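Local coordinates for hydrogenase expression/formation protein (hypb) (Archaeoglobus fulgidus, PDB 2WSM), which probably acts as a GTP-hydrolysing, nickel- and zinc-binding maturation factor for hydrogenase, with GTP-dependent dimerisation, at residues 45-50 with 111-116; 52-57 with 207-212; 176-181 with 190-195. One frame throughout, in Å; residues are numbered along the deposited sequence.

Contact 1. Residues 45-50 with 111-116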
loop_
_atom_site.group_PDB
_atom_site.type_symbol
_atom_site.label_atom_id
_atom_site.label_comp_id
_atom_site.label_asym_id
_atom_site.label_seq_id
_atom_site.Cartn_x
_atom_site.Cartn_y
_atom_site.Cartn_z
ATOM N N LEU A 45 9.737 14.044 13.832
ATOM C CA LEU A 45 9.686 15.199 14.722
ATOM C C LEU A 45 8.630 15.008 15.801
ATOM O O LEU A 45 8.865 15.322 16.970
ATOM C CB LEU A 45 9.423 16.490 13.945
ATOM C CG LEU A 45 9.340 17.774 14.780
ATOM C CD1 LEU A 45 10.604 17.968 15.593
ATOM C CD2 LEU A 45 9.090 18.990 13.900
ATOM N N LEU A 46 7.466 14.495 15.411
ATOM C CA LEU A 46 6.420 14.218 16.392
ATOM C C LEU A 46 6.920 13.256 17.466
ATOM O O LEU A 46 6.613 13.418 18.648
ATOM C CB LEU A 46 5.166 13.653 15.727
ATOM C CG LEU A 46 4.023 13.327 16.694
ATOM C CD1 LEU A 46 3.519 14.588 17.392
ATOM C CD2 LEU A 46 2.886 12.625 15.974
ATOM N N ILE A 47 7.701 12.259 17.055
ATOM C CA ILE A 47 8.235 11.279 17.993
ATOM C C ILE A 47 9.251 11.915 18.950
ATOM O O ILE A 47 9.212 11.683 20.157
ATOM C CB ILE A 47 8.860 10.078 17.259
ATOM C CG1 ILE A 47 7.762 9.206 16.643
ATOM C CG2 ILE A 47 9.723 9.245 18.215
ATOM C CD1 ILE A 47 8.298 8.085 15.735
ATOM N N GLU A 48 10.146 12.732 18.411
ATOM C CA GLU A 48 11.108 13.443 19.247
ATOM C C GLU A 48 10.385 14.353 20.230
ATOM O O GLU A 48 10.588 14.254 21.440
ATOM C CB GLU A 48 12.072 14.255 18.382
ATOM C CG GLU A 48 12.853 13.406 17.386
ATOM C CD GLU A 48 13.421 14.211 16.231
ATOM O OE1 GLU A 48 12.863 15.289 15.929
ATOM O OE2 GLU A 48 14.414 13.757 15.616
ATOM N N ARG A 49 9.541 15.241 19.706
ATOM C CA ARG A 49 8.789 16.168 20.547
ATOM C C ARG A 49 8.051 15.425 21.659
ATOM O O ARG A 49 7.984 15.894 22.786
ATOM C CB ARG A 49 7.816 17.004 19.708
ATOM C CG ARG A 49 8.488 17.951 18.710
ATOM C CD ARG A 49 9.193 19.115 19.417
ATOM N NE ARG A 49 8.377 19.635 20.507
ATOM C CZ ARG A 49 7.488 20.613 20.379
ATOM N NH1 ARG A 49 7.317 21.201 19.205
ATOM N NH2 ARG A 49 6.780 21.009 21.430
ATOM N N THR A 50 7.512 14.257 21.342
ATOM C CA THR A 50 6.836 13.440 22.342
ATOM C C THR A 50 7.804 13.007 23.437
ATOM O O THR A 50 7.510 13.101 24.627
ATOM C CB THR A 50 6.259 12.169 21.715
ATOM O OG1 THR A 50 5.278 12.518 20.736
ATOM C CG2 THR A 50 5.637 11.278 22.783
ATOM N N LEU A 111 5.776 2.726 26.427
ATOM C CA LEU A 111 5.244 3.150 25.146
ATOM C C LEU A 111 6.288 2.927 24.061
ATOM O O LEU A 111 7.413 3.420 24.166
ATOM C CB LEU A 111 4.858 4.630 25.223
ATOM C CG LEU A 111 4.345 5.319 23.956
ATOM C CD1 LEU A 111 2.974 4.786 23.582
ATOM C CD2 LEU A 111 4.308 6.830 24.162
ATOM N N LEU A 112 5.911 2.173 23.034
ATOM C CA LEU A 112 6.772 1.910 21.893
ATOM C C LEU A 112 6.243 2.589 20.630
ATOM O O LEU A 112 5.217 2.178 20.065
ATOM C CB LEU A 112 6.882 0.409 21.644
ATOM C CG LEU A 112 7.748 0.004 20.450
ATOM C CD1 LEU A 112 9.183 0.459 20.649
ATOM C CD2 LEU A 112 7.689 -1.495 20.251
ATOM N N LEU A 113 6.945 3.626 20.192
ATOM C CA LEU A 113 6.553 4.372 19.001
ATOM C C LEU A 113 7.180 3.773 17.744
ATOM O O LEU A 113 8.400 3.774 17.581
ATOM C CB LEU A 113 6.921 5.846 19.160
ATOM C CG LEU A 113 6.223 6.475 20.371
ATOM C CD1 LEU A 113 6.721 7.892 20.658
ATOM C CD2 LEU A 113 4.716 6.452 20.199
ATOM N N ILE A 114 6.336 3.243 16.866
ATOM C CA ILE A 114 6.805 2.572 15.665
ATOM C C ILE A 114 6.525 3.392 14.409
ATOM O O ILE A 114 5.376 3.528 13.963
ATOM C CB ILE A 114 6.181 1.177 15.514
ATOM C CG1 ILE A 114 6.393 0.355 16.793
ATOM C CG2 ILE A 114 6.769 0.463 14.307
ATOM C CD1 ILE A 114 5.915 -1.088 16.689
ATOM N N GLU A 115 7.594 3.928 13.838
ATOM C CA GLU A 115 7.499 4.721 12.628
ATOM C C GLU A 115 7.547 3.843 11.377
ATOM O O GLU A 115 8.576 3.244 11.044
ATOM C CB GLU A 115 8.620 5.760 12.602
ATOM C CG GLU A 115 8.601 6.638 11.374
ATOM C CD GLU A 115 9.881 7.420 11.217
ATOM O OE1 GLU A 115 10.868 6.844 10.705
ATOM O OE2 GLU A 115 9.903 8.604 11.610
ATOM N N ASN A 116 6.422 3.763 10.683
ATOM C CA ASN A 116 6.345 2.978 9.464
ATOM C C ASN A 116 7.083 3.658 8.306
ATOM O O ASN A 116 7.478 4.823 8.403
ATOM C CB ASN A 116 4.880 2.722 9.094
ATOM C CG ASN A 116 4.657 1.331 8.523
ATOM O OD1 ASN A 116 5.356 0.899 7.610
ATOM N ND2 ASN A 116 3.686 0.623 9.072
#
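Ile47 carries most of the packing of helix 45-50 on strand 111-116, using two branches. Its CG2 lies alongside Leu113 CD1 at 4.1 Å, the side chains passing head to tail, while CD1, on the extended branch, meets Glu115 CB at 3.9 Å. One turn on, Thr50 CG2 and Leu113 CD1 come tip to tip at 4.1 Å, so this leucine methyl is shared by both helix residues. With chi1 at -62°, Thr50 turns OG1 back along the helix, where it donates to Leu46 O at 2.6 Å. The same oxygen takes Thr50 N on the opposite face of its plane, and OG1 is bonded to Trp204 NE1. Having an alanine here removes OG1 and CG2, which is likely to leave the Trp204 N-H without this acceptor and open a gap beside Leu113 CD1. All four touching residues are buried. On the looser outer side of the helix, Leu45 and Arg49 are partly exposed; Arg49 makes a cation-pi interaction with Phe201. Glu115 sends its carboxylate beyond the packing, to Thr44 OG1 and Asp66 N. The near-antiparallel helix (165°) beside a parallel strand, next to a probable Walker A loop containing Thr44, is characteristic of P-loop GTPases.

Contact 2. Residues 52-57 with 207-212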
loop_
_atom_site.group_PDB
_atom_site.type_symbol
_atom_site.label_atom_id
_atom_site.label_comp_id
_atom_site.label_asym_id
_atom_site.label_seq_id
_atom_site.Cartn_x
_atom_site.Cartn_y
_atom_site.Cartn_z
ATOM N N GLU A 52 10.497 14.392 24.271
ATOM C CA GLU A 52 10.920 15.569 25.017
ATOM C C GLU A 52 9.902 15.986 26.069
ATOM O O GLU A 52 10.271 16.423 27.156
ATOM C CB GLU A 52 11.210 16.724 24.064
ATOM C CG GLU A 52 12.559 16.609 23.383
ATOM C CD GLU A 52 12.613 17.305 22.036
ATOM O OE1 GLU A 52 11.922 18.333 21.858
ATOM O OE2 GLU A 52 13.358 16.817 21.157
ATOM N N ARG A 53 8.624 15.832 25.750
ATOM C CA ARG A 53 7.564 16.310 26.627
ATOM C C ARG A 53 7.253 15.361 27.789
ATOM O O ARG A 53 7.083 15.804 28.920
ATOM C CB ARG A 53 6.296 16.624 25.823
ATOM C CG ARG A 53 5.030 16.734 26.663
ATOM C CD ARG A 53 5.022 17.981 27.543
ATOM N NE ARG A 53 5.116 19.205 26.751
ATOM C CZ ARG A 53 4.072 19.913 26.328
ATOM N NH1 ARG A 53 4.263 21.016 25.613
ATOM N NH2 ARG A 53 2.836 19.524 26.618
ATOM N N ILE A 54 7.185 14.064 27.519
ATOM C CA ILE A 54 6.790 13.106 28.552
ATOM C C ILE A 54 7.811 11.997 28.807
ATOM O O ILE A 54 7.519 11.040 29.522
ATOM C CB ILE A 54 5.426 12.441 28.230
ATOM C CG1 ILE A 54 5.464 11.781 26.849
ATOM C CG2 ILE A 54 4.283 13.454 28.341
ATOM C CD1 ILE A 54 4.289 10.869 26.574
ATOM N N GLY A 55 9.003 12.125 28.232
ATOM C CA GLY A 55 10.035 11.106 28.378
ATOM C C GLY A 55 10.492 10.876 29.813
ATOM O O GLY A 55 10.965 9.794 30.157
ATOM N N ASN A 56 10.350 11.897 30.653
ATOM C CA ASN A 56 10.724 11.792 32.060
ATOM C C ASN A 56 9.678 11.070 32.913
ATOM O O ASN A 56 10.014 10.436 33.913
ATOM C CB ASN A 56 11.015 13.178 32.645
ATOM C CG ASN A 56 12.279 13.804 32.072
ATOM O OD1 ASN A 56 13.250 13.109 31.758
ATOM N ND2 ASN A 56 12.274 15.128 31.938
ATOM N N GLU A 57 8.413 11.170 32.515
ATOM C CA GLU A 57 7.331 10.508 33.240
ATOM C C GLU A 57 7.064 9.114 32.669
ATOM O O GLU A 57 6.525 8.244 33.354
ATOM C CB GLU A 57 6.043 11.336 33.164
ATOM C CG GLU A 57 6.249 12.833 32.974
ATOM C CD GLU A 57 5.048 13.508 32.313
ATOM O OE1 GLU A 57 5.158 14.699 31.939
ATOM O OE2 GLU A 57 3.997 12.845 32.162
ATOM N N PHE A 207 -3.991 12.122 24.267
ATOM C CA PHE A 207 -4.358 10.841 23.671
ATOM C C PHE A 207 -3.410 9.734 24.130
ATOM O O PHE A 207 -3.841 8.621 24.429
ATOM C CB PHE A 207 -4.357 10.943 22.148
ATOM C CG PHE A 207 -4.177 9.626 21.447
ATOM C CD1 PHE A 207 -5.230 8.738 21.327
ATOM C CD2 PHE A 207 -2.956 9.287 20.885
ATOM C CE1 PHE A 207 -5.069 7.535 20.671
ATOM C CE2 PHE A 207 -2.790 8.088 20.230
ATOM C CZ PHE A 207 -3.846 7.208 20.124
ATOM N N LEU A 208 -2.118 10.042 24.183
ATOM C CA LEU A 208 -1.129 9.072 24.648
ATOM C C LEU A 208 -1.338 8.702 26.120
ATOM O O LEU A 208 -1.271 7.537 26.482
ATOM C CB LEU A 208 0.292 9.600 24.437
ATOM C CG LEU A 208 0.821 9.681 23.007
ATOM C CD1 LEU A 208 2.239 10.248 23.012
ATOM C CD2 LEU A 208 0.777 8.311 22.330
ATOM N N ARG A 209 -1.582 9.700 26.963
ATOM C CA ARG A 209 -1.855 9.444 28.374
ATOM C C ARG A 209 -3.074 8.545 28.511
ATOM O O ARG A 209 -3.085 7.610 29.312
ATOM C CB ARG A 209 -2.065 10.751 29.149
ATOM C CG ARG A 209 -0.798 11.585 29.330
ATOM C CD ARG A 209 -1.056 12.830 30.182
ATOM N NE ARG A 209 0.169 13.584 30.445
ATOM C CZ ARG A 209 0.378 14.840 30.062
ATOM N NH1 ARG A 209 1.529 15.440 30.348
ATOM N NH2 ARG A 209 -0.564 15.503 29.402
ATOM N N GLY A 210 -4.098 8.822 27.713
ATOM C CA GLY A 210 -5.295 8.005 27.721
ATOM C C GLY A 210 -5.001 6.535 27.482
ATOM O O GLY A 210 -5.513 5.670 28.190
ATOM N N ILE A 211 -4.172 6.241 26.485
ATOM C CA ILE A 211 -3.922 4.854 26.105
ATOM C C ILE A 211 -2.958 4.128 27.051
ATOM O O ILE A 211 -2.923 2.902 27.090
ATOM C CB ILE A 211 -3.415 4.747 24.652
ATOM C CG1 ILE A 211 -2.010 5.348 24.526
ATOM C CG2 ILE A 211 -4.401 5.420 23.699
ATOM C CD1 ILE A 211 -1.331 5.078 23.190
ATOM N N LEU A 212 -2.176 4.886 27.807
ATOM C CA LEU A 212 -1.259 4.292 28.775
ATOM C C LEU A 212 -1.932 4.065 30.129
ATOM O O LEU A 212 -1.445 3.288 30.950
ATOM C CB LEU A 212 -0.004 5.152 28.939
ATOM C CG LEU A 212 0.947 5.149 27.738
ATOM C CD1 LEU A 212 2.058 6.177 27.905
ATOM C CD2 LEU A 212 1.528 3.762 27.499
#
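Ile54 and Leu208 make the apolar part of this contact: their CD1 methyls lie 4.2 Å apart, the side chains crossing obliquely. In Ile54, CG1 sits between the backbone N and the carbonyl carbon (chi1 56°), which directs CD1 at the leucine and leaves CG2 for the second partner, Arg209. That is a van der Waals contact of guanidinium with methyl: the arginine, extended from CG to NE, brings NH1 to 3.9 Å from Ile54 CG2 although its CB does not aim at the opposite segment. The polar element is Glu57: its carboxylate is nearly coplanar with the guanidinium, the planes only 4° apart, and OE2 lies at the guanidinium edge, yet the 4.0 Å from Glu57 OE2 to Arg209 NH1 exceeds a salt bridge. The attraction is therefore probably modest, and Glu57 is exposed; Arg209 NH2 makes a long, weak ion pair with Asp206. Arg53 has a firmer charge partner outside, a salt bridge from NH2 to Glu202. Helix 43-54 and helix 201-212 lie beside each other: Ile54 and Arg53 also touch Ile205, while Ile211 and Leu212 reach down to Val31 on strand 31-37, so that the C-terminal helix is seated on the sheet.

Contact 3. Residues 176-181 with 190-195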
loop_
_atom_site.group_PDB
_atom_site.type_symbol
_atom_site.label_atom_id
_atom_site.label_comp_id
_atom_site.label_asym_id
_atom_site.label_seq_id
_atom_site.Cartn_x
_atom_site.Cartn_y
_atom_site.Cartn_z
ATOM N N LYS A 176 -11.429 20.723 4.530
ATOM C CA LYS A 176 -11.771 19.659 3.590
ATOM C C LYS A 176 -11.035 18.359 3.941
ATOM O O LYS A 176 -11.590 17.263 3.835
ATOM C CB LYS A 176 -11.410 20.080 2.170
ATOM C CG LYS A 176 -11.551 18.977 1.158
ATOM C CD LYS A 176 -10.822 19.304 -0.135
ATOM C CE LYS A 176 -10.666 18.051 -0.981
ATOM N NZ LYS A 176 -11.961 17.302 -1.085
ATOM N N MET A 177 -9.776 18.487 4.351
ATOM C CA MET A 177 -8.990 17.321 4.721
ATOM C C MET A 177 -9.635 16.657 5.935
ATOM O O MET A 177 -9.814 15.442 5.973
ATOM C CB MET A 177 -7.532 17.710 4.995
ATOM C CG MET A 177 -6.824 18.266 3.781
ATOM S SD MET A 177 -5.116 18.775 4.058
ATOM C CE MET A 177 -4.300 17.189 4.240
ATOM N N LYS A 178 -10.013 17.475 6.909
ATOM C CA LYS A 178 -10.688 16.991 8.105
ATOM C C LYS A 178 -11.985 16.258 7.766
ATOM O O LYS A 178 -12.217 15.146 8.251
ATOM C CB LYS A 178 -10.970 18.156 9.058
ATOM C CG LYS A 178 -11.562 17.745 10.392
ATOM C CD LYS A 178 -11.610 18.931 11.355
ATOM C CE LYS A 178 -12.321 18.581 12.665
ATOM N NZ LYS A 178 -11.551 17.634 13.537
ATOM N N ALA A 179 -12.818 16.883 6.932
ATOM C CA ALA A 179 -14.116 16.324 6.552
ATOM C C ALA A 179 -13.994 15.022 5.755
ATOM O O ALA A 179 -14.771 14.092 5.953
ATOM C CB ALA A 179 -14.938 17.361 5.768
ATOM N N ASP A 180 -13.024 14.958 4.847
ATOM C CA ASP A 180 -12.784 13.731 4.088
ATOM C C ASP A 180 -12.337 12.607 5.028
ATOM O O ASP A 180 -12.728 11.457 4.869
ATOM C CB ASP A 180 -11.742 13.958 2.991
ATOM C CG ASP A 180 -12.222 14.920 1.914
ATOM O OD1 ASP A 180 -13.437 15.150 1.817
ATOM O OD2 ASP A 180 -11.385 15.450 1.156
ATOM N N ALA A 181 -11.530 12.957 6.021
ATOM C CA ALA A 181 -11.044 11.997 7.006
ATOM C C ALA A 181 -12.184 11.387 7.818
ATOM O O ALA A 181 -12.227 10.178 8.050
ATOM C CB ALA A 181 -10.037 12.670 7.933
ATOM N N ILE A 190 -9.379 13.034 15.333
ATOM C CA ILE A 190 -8.679 13.828 14.335
ATOM C C ILE A 190 -8.056 15.041 15.005
ATOM O O ILE A 190 -8.729 15.793 15.702
ATOM C CB ILE A 190 -9.627 14.284 13.201
ATOM C CG1 ILE A 190 -10.223 13.070 12.487
ATOM C CG2 ILE A 190 -8.894 15.155 12.211
ATOM C CD1 ILE A 190 -11.149 13.421 11.336
ATOM N N ILE A 191 -6.761 15.225 14.799
ATOM C CA ILE A 191 -6.073 16.355 15.394
ATOM C C ILE A 191 -5.471 17.231 14.311
ATOM O O ILE A 191 -4.811 16.740 13.404
ATOM C CB ILE A 191 -4.959 15.886 16.349
ATOM C CG1 ILE A 191 -5.556 15.094 17.514
ATOM C CG2 ILE A 191 -4.166 17.076 16.856
ATOM C CD1 ILE A 191 -4.526 14.359 18.363
ATOM N N GLU A 192 -5.716 18.530 14.401
ATOM C CA GLU A 192 -5.073 19.484 13.516
ATOM C C GLU A 192 -3.829 19.987 14.220
ATOM O O GLU A 192 -3.908 20.552 15.310
ATOM C CB GLU A 192 -6.012 20.644 13.212
ATOM C CG GLU A 192 -7.356 20.219 12.650
ATOM C CD GLU A 192 -8.347 21.362 12.653
ATOM O OE1 GLU A 192 -8.021 22.434 12.093
ATOM O OE2 GLU A 192 -9.443 21.191 13.231
ATOM N N MET A 193 -2.672 19.784 13.606
ATOM C CA MET A 193 -1.431 19.964 14.345
ATOM C C MET A 193 -0.431 20.855 13.640
ATOM O O MET A 193 -0.285 20.812 12.419
ATOM C CB MET A 193 -0.799 18.601 14.655
ATOM C CG MET A 193 0.494 18.666 15.472
ATOM S SD MET A 193 1.250 17.040 15.726
ATOM C CE MET A 193 0.159 16.342 16.960
ATOM N N ASP A 194 0.242 21.680 14.432
ATOM C CA ASP A 194 1.397 22.430 13.965
ATOM C C ASP A 194 2.381 22.537 15.121
ATOM O O ASP A 194 2.179 23.316 16.050
ATOM C CB ASP A 194 0.992 23.818 13.485
ATOM C CG ASP A 194 2.141 24.558 12.844
ATOM O OD1 ASP A 194 2.731 25.418 13.522
ATOM O OD2 ASP A 194 2.463 24.271 11.670
ATOM N N LEU A 195 3.438 21.736 15.072
ATOM C CA LEU A 195 4.380 21.670 16.184
ATOM C C LEU A 195 5.043 23.025 16.462
ATOM O O LEU A 195 5.264 23.389 17.620
ATOM C CB LEU A 195 5.416 20.556 15.959
ATOM C CG LEU A 195 4.839 19.139 16.112
ATOM C CD1 LEU A 195 5.888 18.047 15.887
ATOM C CD2 LEU A 195 4.194 18.977 17.484
#
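The carboxylate of Glu192 has the CD and CE methylenes of Lys178 on one side of its plane. Lys178 CD is 3.7 Å from Glu192 OE2 and well out of that plane, the side chains crossing at about a right angle. The other flat group, the Asp180 carboxylate, faces away from the strand; OD2 receives Lys176 NZ on its syn lone pair at 3.0 Å, a salt bridge within the helix. Lys176 NZ is also paired with Glu147. Between Lys178 NZ and Glu192 OE2 the separation is 4.1 Å, too long for a salt bridge, so the attraction is probably weak; on the far oxygen, OE1, Glu192 lies close to the like charge of Glu175. Lys178 is extended to CE and then bends at chi4 (70°), which lays NZ against Ile190 CG2 at 3.9 Å. The aliphatic chain packs there too, Lys178 CG lying 4.1 Å from Ile190 CG2. Tighter apolar contact comes from the other branch, where Ile190 CD1 abuts the helix and touches Ala181 CB at 3.7 Å; the same methyl rests at 3.7 Å against a backbone carbonyl oxygen, Lys178 O. Lys178 and Ala181 also touch Ile161 and Ile159 of strand 158-162. A helix nearly antiparallel (171°) to the strand it precedes, bridging two adjacent parallel strands, is the beta-alpha-beta crossover of the P-loop NTPase fold.

Overall arrangement
Contact 1 is the core of the three, its centre about 6 Å from that of the chain and all its touching residues buried; its segments meet through carbon atoms alone, methyls and the CB of Glu115. Contacts 2 and 3, with centres about 14 and 15 Å out, are partly buried and add charged groups beyond salt-bridge range. Contacts 1 and 2 share helix 43-54 and meet directly, Thr50 CG2 lying 3.6 Å from Leu208 CD1, so strand 111-118 and helix 201-212 are joined on one face of the sheet. Contact 3 belongs to the edge strand 189-192, where helix 174-184 covers the opposite face from helix 201-212. Leu195 and Met193 nonetheless link it to contact 1.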